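Local coordinates for flavoprotein 390 (Photobacterium phosphoreum, PDB 1FVP), which binds flavin mononucleotide carrying an attached myristate, as a homodimer of the bacterial luciferase family, the flavin-fatty acid adduct probably arising from the bioluminescence reaction itself, at residues S108-S113 / K119-V124; L92-D97 / E101-L106; C200-S203 / K209-S212. One frame throughout, in Å; residues are numbered along the deposited sequence.

Interaction 1 (S108-S113 / K119-V124); sequences SFYNAS and KNIDLV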
loop_
_atom_site.group_PDB
_atom_site.type_symbol
_atom_site.label_atom_id
_atom_site.label_comp_id
_atom_site.label_asym_id
_atom_site.label_seq_id
_atom_site.Cartn_x
_atom_site.Cartn_y
_atom_site.Cartn_z
ATOM N N SER A 108 14.091 19.553 3.263
ATOM C CA SER A 108 15.357 20.277 3.450
ATOM C C SER A 108 16.348 19.383 4.152
ATOM O O SER A 108 17.474 19.259 3.635
ATOM C CB SER A 108 15.196 21.675 3.985
ATOM O OG SER A 108 15.064 22.513 2.823
ATOM N N PHE A 109 15.918 18.779 5.244
ATOM C CA PHE A 109 16.899 17.881 5.906
ATOM C C PHE A 109 17.250 16.853 4.806
ATOM O O PHE A 109 18.439 16.539 4.626
ATOM C CB PHE A 109 16.443 17.239 7.154
ATOM C CG PHE A 109 16.641 17.756 8.520
ATOM C CD1 PHE A 109 16.387 19.082 8.843
ATOM C CD2 PHE A 109 17.017 16.867 9.540
ATOM C CE1 PHE A 109 16.539 19.536 10.146
ATOM C CE2 PHE A 109 17.178 17.304 10.856
ATOM C CZ PHE A 109 16.946 18.660 11.161
ATOM N N TYR A 110 16.217 16.416 4.104
ATOM C CA TYR A 110 16.436 15.402 3.055
ATOM C C TYR A 110 17.367 15.855 1.946
ATOM O O TYR A 110 17.662 15.107 0.990
ATOM C CB TYR A 110 15.157 14.784 2.506
ATOM C CG TYR A 110 15.323 13.568 1.621
ATOM C CD1 TYR A 110 15.537 13.700 0.246
ATOM C CD2 TYR A 110 15.218 12.286 2.150
ATOM C CE1 TYR A 110 15.697 12.597 -0.567
ATOM C CE2 TYR A 110 15.342 11.169 1.332
ATOM C CZ TYR A 110 15.583 11.323 -0.025
ATOM O OH TYR A 110 15.694 10.207 -0.809
ATOM N N ASN A 111 17.895 17.060 2.028
ATOM C CA ASN A 111 18.837 17.427 0.922
ATOM C C ASN A 111 20.196 17.490 1.599
ATOM O O ASN A 111 21.220 17.206 0.983
ATOM C CB ASN A 111 18.263 18.608 0.181
ATOM C CG ASN A 111 17.231 18.088 -0.816
ATOM O OD1 ASN A 111 17.040 16.863 -0.843
ATOM N ND2 ASN A 111 16.660 19.033 -1.545
ATOM N N ALA A 112 20.046 17.825 2.867
ATOM C CA ALA A 112 21.137 17.994 3.812
ATOM C C ALA A 112 21.666 16.629 4.263
ATOM O O ALA A 112 22.904 16.494 4.391
ATOM C CB ALA A 112 20.686 18.852 4.983
ATOM N N SER A 113 20.740 15.709 4.480
ATOM C CA SER A 113 21.144 14.359 4.907
ATOM C C SER A 113 21.760 13.701 3.679
ATOM O O SER A 113 22.914 13.242 3.741
ATOM C CB SER A 113 20.051 13.543 5.533
ATOM O OG SER A 113 19.834 13.917 6.876
ATOM N N LYS A 119 25.247 10.592 -0.507
ATOM C CA LYS A 119 24.287 9.875 -1.353
ATOM C C LYS A 119 23.932 10.695 -2.586
ATOM O O LYS A 119 24.022 11.937 -2.466
ATOM C CB LYS A 119 22.983 9.608 -0.595
ATOM C CG LYS A 119 22.005 8.713 -1.360
ATOM C CD LYS A 119 22.624 7.353 -1.651
ATOM C CE LYS A 119 22.833 6.537 -0.394
ATOM N NZ LYS A 119 22.926 5.091 -0.716
ATOM N N ASN A 120 23.556 10.051 -3.686
ATOM C CA ASN A 120 23.228 10.854 -4.883
ATOM C C ASN A 120 21.773 10.684 -5.308
ATOM O O ASN A 120 21.450 9.892 -6.203
ATOM C CB ASN A 120 24.218 10.641 -6.020
ATOM C CG ASN A 120 24.008 11.706 -7.097
ATOM O OD1 ASN A 120 22.927 11.732 -7.714
ATOM N ND2 ASN A 120 24.993 12.578 -7.330
ATOM N N ILE A 121 20.945 11.487 -4.671
ATOM C CA ILE A 121 19.502 11.527 -4.878
ATOM C C ILE A 121 19.073 12.699 -5.733
ATOM O O ILE A 121 18.578 13.708 -5.215
ATOM C CB ILE A 121 18.802 11.563 -3.465
ATOM C CG1 ILE A 121 19.344 12.747 -2.638
ATOM C CG2 ILE A 121 18.964 10.218 -2.706
ATOM C CD1 ILE A 121 18.329 13.874 -2.360
ATOM N N ASP A 122 19.265 12.567 -7.030
ATOM C CA ASP A 122 18.870 13.652 -7.965
ATOM C C ASP A 122 17.644 13.151 -8.731
ATOM O O ASP A 122 16.844 13.930 -9.268
ATOM C CB ASP A 122 20.048 14.107 -8.819
ATOM C CG ASP A 122 21.197 14.625 -7.968
ATOM O OD1 ASP A 122 21.807 13.862 -7.204
ATOM O OD2 ASP A 122 21.478 15.841 -8.053
ATOM N N LEU A 123 17.529 11.835 -8.739
ATOM C CA LEU A 123 16.456 11.118 -9.418
ATOM C C LEU A 123 15.392 10.631 -8.438
ATOM O O LEU A 123 14.509 9.894 -8.916
ATOM C CB LEU A 123 17.076 9.950 -10.196
ATOM C CG LEU A 123 18.012 10.227 -11.352
ATOM C CD1 LEU A 123 17.389 11.189 -12.358
ATOM C CD2 LEU A 123 19.342 10.763 -10.826
ATOM N N VAL A 124 15.522 11.010 -7.178
ATOM C CA VAL A 124 14.501 10.547 -6.197
ATOM C C VAL A 124 13.445 11.650 -6.133
ATOM O O VAL A 124 13.793 12.791 -5.817
ATOM C CB VAL A 124 15.123 10.033 -4.904
ATOM C CG1 VAL A 124 16.609 9.719 -5.101
ATOM C CG2 VAL A 124 14.915 10.845 -3.654
#
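Y110 is the first residue of S108-S113 to meet the loop K119-V124, and it supplies most of what the helix contributes to the 166 Å² buried here. CG stands anti to the backbone N (chi1 -169°), which extends the ring beyond the helix surface and carries its hydroxyl end to the loop. Both partners meet the ring around CE1 and the hydroxyl end. CE1 lies 3.4 Å from I121 CD1, the methyl at the end of the isoleucine branch, which approaches obliquely. V124 CG2 comes in at the ring edge, near its plane, and is 3.6 Å from Y110 CE1. The phenol oxygen shares in this: Y110 OH is close to V124 CG2 and 3.8 Å from I121 CG2. No hydrogen bond crosses the contact; OH instead makes a weak one to the carbonyl of L90, and H126 meets the ring edge-to-face. All this lies in a beta-alpha-beta unit, where helix 100-116 turns back through a loop toward strand 126-134, and Y110 packs against that connection. One residue on, N111 has its CA 8.3 Å from the CA of I121, the closest CA pair across the two segments. I121 reaches the tyrosine with CG1 set between backbone N and carbonyl carbon (chi1 55°), on a side chain that sets out toward the helix. Farther along, S113 OG is hydrogen-bonded to D83 OD2 on helix 80-87.

Interaction 2 (L92-D97 / E101-L106); sequences LVFKWD and EERLKL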
loop_
_atom_site.group_PDB
_atom_site.type_symbol
_atom_site.label_atom_id
_atom_site.label_comp_id
_atom_site.label_asym_id
_atom_site.label_seq_id
_atom_site.Cartn_x
_atom_site.Cartn_y
_atom_site.Cartn_z
ATOM N N LEU A 92 10.371 10.238 -0.176
ATOM C CA LEU A 92 9.442 10.601 0.885
ATOM C C LEU A 92 8.012 10.810 0.348
ATOM O O LEU A 92 7.787 11.132 -0.835
ATOM C CB LEU A 92 9.910 11.909 1.518
ATOM C CG LEU A 92 11.302 12.195 1.972
ATOM C CD1 LEU A 92 11.385 13.675 2.358
ATOM C CD2 LEU A 92 11.596 11.373 3.217
ATOM N N VAL A 93 7.092 10.660 1.283
ATOM C CA VAL A 93 5.650 10.891 0.960
ATOM C C VAL A 93 5.240 11.968 1.977
ATOM O O VAL A 93 5.124 11.720 3.177
ATOM C CB VAL A 93 4.877 9.586 0.867
ATOM C CG1 VAL A 93 4.626 8.914 2.219
ATOM C CG2 VAL A 93 3.591 9.742 0.068
ATOM N N PHE A 94 5.112 13.173 1.452
ATOM C CA PHE A 94 4.786 14.384 2.218
ATOM C C PHE A 94 3.418 14.320 2.840
ATOM O O PHE A 94 2.489 13.924 2.132
ATOM C CB PHE A 94 5.088 15.640 1.381
ATOM C CG PHE A 94 6.591 15.848 1.338
ATOM C CD1 PHE A 94 7.244 16.295 2.495
ATOM C CD2 PHE A 94 7.336 15.552 0.212
ATOM C CE1 PHE A 94 8.607 16.497 2.524
ATOM C CE2 PHE A 94 8.725 15.729 0.218
ATOM C CZ PHE A 94 9.348 16.197 1.371
ATOM N N LYS A 95 3.335 14.677 4.120
ATOM C CA LYS A 95 2.023 14.636 4.781
ATOM C C LYS A 95 1.094 15.724 4.234
ATOM O O LYS A 95 1.436 16.752 3.647
ATOM C CB LYS A 95 2.012 14.629 6.288
ATOM C CG LYS A 95 2.437 13.262 6.845
ATOM C CD LYS A 95 1.772 13.016 8.168
ATOM C CE LYS A 95 2.071 14.043 9.226
ATOM N NZ LYS A 95 2.144 13.378 10.564
ATOM N N TRP A 96 -0.160 15.434 4.436
ATOM C CA TRP A 96 -1.350 16.199 4.040
ATOM C C TRP A 96 -1.584 17.303 5.061
ATOM O O TRP A 96 -1.793 18.424 4.566
ATOM C CB TRP A 96 -2.418 15.197 3.850
ATOM C CG TRP A 96 -3.731 14.824 4.316
ATOM C CD1 TRP A 96 -4.548 14.008 3.565
ATOM C CD2 TRP A 96 -4.489 15.069 5.504
ATOM N NE1 TRP A 96 -5.728 13.755 4.196
ATOM C CE2 TRP A 96 -5.728 14.413 5.393
ATOM C CE3 TRP A 96 -4.249 15.789 6.651
ATOM C CZ2 TRP A 96 -6.718 14.459 6.360
ATOM C CZ3 TRP A 96 -5.224 15.836 7.633
ATOM C CH2 TRP A 96 -6.449 15.190 7.497
ATOM N N ASP A 97 -1.527 16.999 6.342
ATOM C CA ASP A 97 -1.732 17.955 7.425
ATOM C C ASP A 97 -0.445 18.676 7.861
ATOM O O ASP A 97 -0.252 18.974 9.061
ATOM C CB ASP A 97 -2.423 17.381 8.653
ATOM C CG ASP A 97 -2.022 15.989 9.040
ATOM O OD1 ASP A 97 -1.366 15.265 8.296
ATOM O OD2 ASP A 97 -2.420 15.614 10.162
ATOM N N GLU A 101 4.701 25.135 4.875
ATOM C CA GLU A 101 5.925 25.726 5.413
ATOM C C GLU A 101 6.776 24.611 6.014
ATOM O O GLU A 101 7.785 24.207 5.429
ATOM C CB GLU A 101 5.623 26.735 6.507
ATOM C CG GLU A 101 6.413 28.042 6.483
ATOM C CD GLU A 101 5.865 29.109 7.399
ATOM O OE1 GLU A 101 5.808 28.933 8.611
ATOM O OE2 GLU A 101 5.509 30.105 6.732
ATOM N N GLU A 102 6.339 24.133 7.164
ATOM C CA GLU A 102 6.976 23.068 7.919
ATOM C C GLU A 102 7.235 21.834 7.072
ATOM O O GLU A 102 8.298 21.191 7.202
ATOM C CB GLU A 102 6.155 22.622 9.122
ATOM C CG GLU A 102 6.644 21.376 9.866
ATOM C CD GLU A 102 5.754 21.021 11.024
ATOM O OE1 GLU A 102 4.572 21.355 11.043
ATOM O OE2 GLU A 102 6.301 20.376 11.946
ATOM N N ARG A 103 6.336 21.468 6.194
ATOM C CA ARG A 103 6.591 20.268 5.373
ATOM C C ARG A 103 7.710 20.589 4.399
ATOM O O ARG A 103 8.233 19.631 3.788
ATOM C CB ARG A 103 5.353 19.711 4.701
ATOM C CG ARG A 103 5.120 20.052 3.257
ATOM C CD ARG A 103 3.993 19.275 2.692
ATOM N NE ARG A 103 2.751 19.456 3.428
ATOM C CZ ARG A 103 1.611 19.705 2.755
ATOM N NH1 ARG A 103 1.535 19.839 1.439
ATOM N NH2 ARG A 103 0.478 19.802 3.473
ATOM N N LEU A 104 8.057 21.852 4.254
ATOM C CA LEU A 104 9.141 22.254 3.327
ATOM C C LEU A 104 10.480 22.155 4.046
ATOM O O LEU A 104 11.500 21.853 3.408
ATOM C CB LEU A 104 8.837 23.578 2.674
ATOM C CG LEU A 104 8.542 23.539 1.186
ATOM C CD1 LEU A 104 7.978 24.879 0.703
ATOM C CD2 LEU A 104 9.857 23.224 0.503
ATOM N N LYS A 105 10.415 22.377 5.341
ATOM C CA LYS A 105 11.573 22.252 6.216
ATOM C C LYS A 105 12.066 20.796 6.215
ATOM O O LYS A 105 13.249 20.555 6.554
ATOM C CB LYS A 105 11.229 22.586 7.664
ATOM C CG LYS A 105 10.668 23.991 7.841
ATOM C CD LYS A 105 10.026 24.159 9.211
ATOM C CE LYS A 105 11.005 24.608 10.277
ATOM N NZ LYS A 105 10.305 25.531 11.223
ATOM N N LEU A 106 11.218 19.842 5.860
ATOM C CA LEU A 106 11.594 18.422 5.847
ATOM C C LEU A 106 12.213 17.970 4.545
ATOM O O LEU A 106 13.069 17.053 4.671
ATOM C CB LEU A 106 10.444 17.559 6.362
ATOM C CG LEU A 106 9.918 18.005 7.721
ATOM C CD1 LEU A 106 8.409 18.084 7.683
ATOM C CD2 LEU A 106 10.338 16.987 8.761
#
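R103 and the carbonyls of K95 and W96 make up the polar part of this contact. The guanidinium lies with one face under the K95 carbonyl oxygen, which is 3.0 Å from R103 NE and 3.2 Å from R103 NH2. W96 O is 2.9 Å from R103 NH2 and approaches obliquely. None of these pairs qualifies as a hydrogen bond, since the N-H directions are poorly aligned with the oxygens; with one carbonyl over the face and the other oblique to it, the charge of the arginine may still be eased electrostatically by both. A bend at chi3 (57°) turns the end of the arginine along the chain just past the strand. D97 is too far for an ion pair, its OD1 being 6.9 Å from R103 NH2, although opposite charges at that distance may still attract weakly.

Apolar packing is carried by F94, whose side chain sets out toward the helix. Its CB rests 4.0 Å from R103 CD, so the arginine CD touches the base of the phenylalanine side chain. Farther out, F94 CE1 is 4.4 Å from L106 CB, which sits at the ring edge. A third kind of approach sets ring against backbone carbonyl: F94 CE1 is 3.4 Å from R103 O, which lies oblique to the ring.

Within the fold, strand 92-94 and helix 101-106 run almost antiparallel, at 172°, with axes 10.2 Å apart, as expected for the first two elements of a beta-alpha-beta crossover. W96 O has a firmer partner in N172 ND2, and F94 also meets the rings of F191 and H126. Strand 126-134, parallel to strand 92-94, completes the unit and adds L128 against both F94 and R103.

Interaction 3 (C200-S203 / K209-S212); sequences CFES and KKKS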
loop_
_atom_site.group_PDB
_atom_site.type_symbol
_atom_site.label_atom_id
_atom_site.label_comp_id
_atom_site.label_asym_id
_atom_site.label_seq_id
_atom_site.Cartn_x
_atom_site.Cartn_y
_atom_site.Cartn_z
ATOM N N CYS A 200 -6.449 13.409 -2.645
ATOM C CA CYS A 200 -7.749 12.951 -2.149
ATOM C C CYS A 200 -8.887 13.828 -2.644
ATOM O O CYS A 200 -8.888 14.998 -2.207
ATOM C CB CYS A 200 -7.779 13.039 -0.610
ATOM S SG CYS A 200 -9.295 12.351 0.126
ATOM N N PHE A 201 -9.808 13.336 -3.439
ATOM C CA PHE A 201 -10.927 14.193 -3.896
ATOM C C PHE A 201 -12.168 13.801 -3.091
ATOM O O PHE A 201 -13.274 13.859 -3.653
ATOM C CB PHE A 201 -11.225 14.025 -5.359
ATOM C CG PHE A 201 -10.253 14.235 -6.455
ATOM C CD1 PHE A 201 -9.911 15.524 -6.850
ATOM C CD2 PHE A 201 -9.710 13.156 -7.153
ATOM C CE1 PHE A 201 -9.010 15.760 -7.874
ATOM C CE2 PHE A 201 -8.807 13.346 -8.192
ATOM C CZ PHE A 201 -8.465 14.662 -8.543
ATOM N N GLU A 202 -12.006 13.391 -1.860
ATOM C CA GLU A 202 -13.127 12.923 -1.050
ATOM C C GLU A 202 -13.779 13.957 -0.172
ATOM O O GLU A 202 -14.612 13.534 0.668
ATOM C CB GLU A 202 -12.755 11.788 -0.096
ATOM C CG GLU A 202 -12.323 10.411 -0.512
ATOM C CD GLU A 202 -13.022 9.846 -1.712
ATOM O OE1 GLU A 202 -12.712 10.064 -2.870
ATOM O OE2 GLU A 202 -13.962 9.105 -1.367
ATOM N N SER A 203 -13.427 15.210 -0.290
ATOM C CA SER A 203 -14.117 16.177 0.622
ATOM C C SER A 203 -15.395 16.519 -0.126
ATOM O O SER A 203 -16.409 16.859 0.478
ATOM C CB SER A 203 -13.227 17.332 0.942
ATOM O OG SER A 203 -12.136 17.425 0.022
ATOM N N LYS A 209 -19.729 16.317 -9.448
ATOM C CA LYS A 209 -18.675 17.348 -9.550
ATOM C C LYS A 209 -17.391 16.522 -9.738
ATOM O O LYS A 209 -16.839 16.567 -10.834
ATOM C CB LYS A 209 -18.421 18.229 -8.362
ATOM C CG LYS A 209 -17.799 19.575 -8.691
ATOM C CD LYS A 209 -18.075 20.576 -7.575
ATOM C CE LYS A 209 -17.654 20.123 -6.200
ATOM N NZ LYS A 209 -18.027 21.100 -5.133
ATOM N N LYS A 210 -17.099 15.822 -8.654
ATOM C CA LYS A 210 -15.926 14.942 -8.513
ATOM C C LYS A 210 -15.642 14.114 -9.757
ATOM O O LYS A 210 -14.486 14.156 -10.251
ATOM C CB LYS A 210 -15.964 14.099 -7.255
ATOM C CG LYS A 210 -15.089 12.851 -7.312
ATOM C CD LYS A 210 -14.951 12.201 -5.946
ATOM C CE LYS A 210 -15.936 11.074 -5.705
ATOM N NZ LYS A 210 -16.057 10.831 -4.235
ATOM N N LYS A 211 -16.631 13.410 -10.280
ATOM C CA LYS A 211 -16.384 12.620 -11.503
ATOM C C LYS A 211 -15.954 13.573 -12.611
ATOM O O LYS A 211 -15.127 13.191 -13.445
ATOM C CB LYS A 211 -17.558 11.770 -11.951
ATOM C CG LYS A 211 -17.461 11.234 -13.371
ATOM C CD LYS A 211 -18.751 10.646 -13.898
ATOM C CE LYS A 211 -19.893 11.632 -13.903
ATOM N NZ LYS A 211 -19.785 12.716 -14.922
ATOM N N SER A 212 -16.472 14.784 -12.617
ATOM C CA SER A 212 -16.138 15.763 -13.664
ATOM C C SER A 212 -14.800 16.431 -13.488
ATOM O O SER A 212 -14.139 16.748 -14.501
ATOM C CB SER A 212 -17.270 16.756 -13.869
ATOM O OG SER A 212 -18.306 16.027 -14.542
#
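K210 reaches from helix 207-227 to the loop C200-S203, touching F201 with its aliphatic chain and E202 with its ammonium group. The loop links strand 195-199 to that helix, so the contact folds a beta-alpha connection back on its own helix, in a chain whose strands and helices are consistent with a modified form of the luciferase beta/alpha barrel. In the first shell, K210 CD lies 3.3 Å from the carbonyl oxygen of F201 and 4.2 Å from F201 CB. The ring then turns off from the lysine, and the F201 side chain comes to about 5 Å of a bound flavin-myristate.

At the charged end, E202 OE1 and K210 NZ form a long salt bridge, 3.7 Å apart. The other carboxylate oxygen, E202 OE2, is hardly farther from K210 NZ, at 3.9 Å. Neither group points straight from its backbone to the other: E202 starts off away from the helix, and a bend at chi2 (-38°) brings the carboxylate round. K210 starts extended and then turns at chi3 (96°), bringing NZ round toward the carboxylate.

Both charged ends share a further partner in the second shell. T31 OG1, on helix 23-38, hydrogen-bonds to both E202 OE1 and K210 NZ, bridging the two charges, and N27 O adds a weak bond to the ammonium. Y148 touches the glutamate from helix 138-155. Within the loop, E202 N donates to C200 SG over 3.5 Å, at an N-H...S angle of 150°.

Along the chain the contacts come in the order interaction 2, interaction 1, interaction 3, each closing before the next opens. Interactions 2 and 1 use successive parts of helix 100-116, within the unit formed with strands 92-94 and 126-134. Their centres are 15 Å apart and they touch by packing, Y110 CD2 lying 3.9 Å from L92 CD2. Interaction 3 belongs to the loop and helix after strand 195-199, across the chain's centre, its centre 23 Å from that of interaction 2 and 33 Å from that of interaction 1. Strands 92-94 and 195-199 each pair with strand 126-134, so one sheet connects all three, with a bound flavin-myristate within about 9 Å of a side chain of each contact.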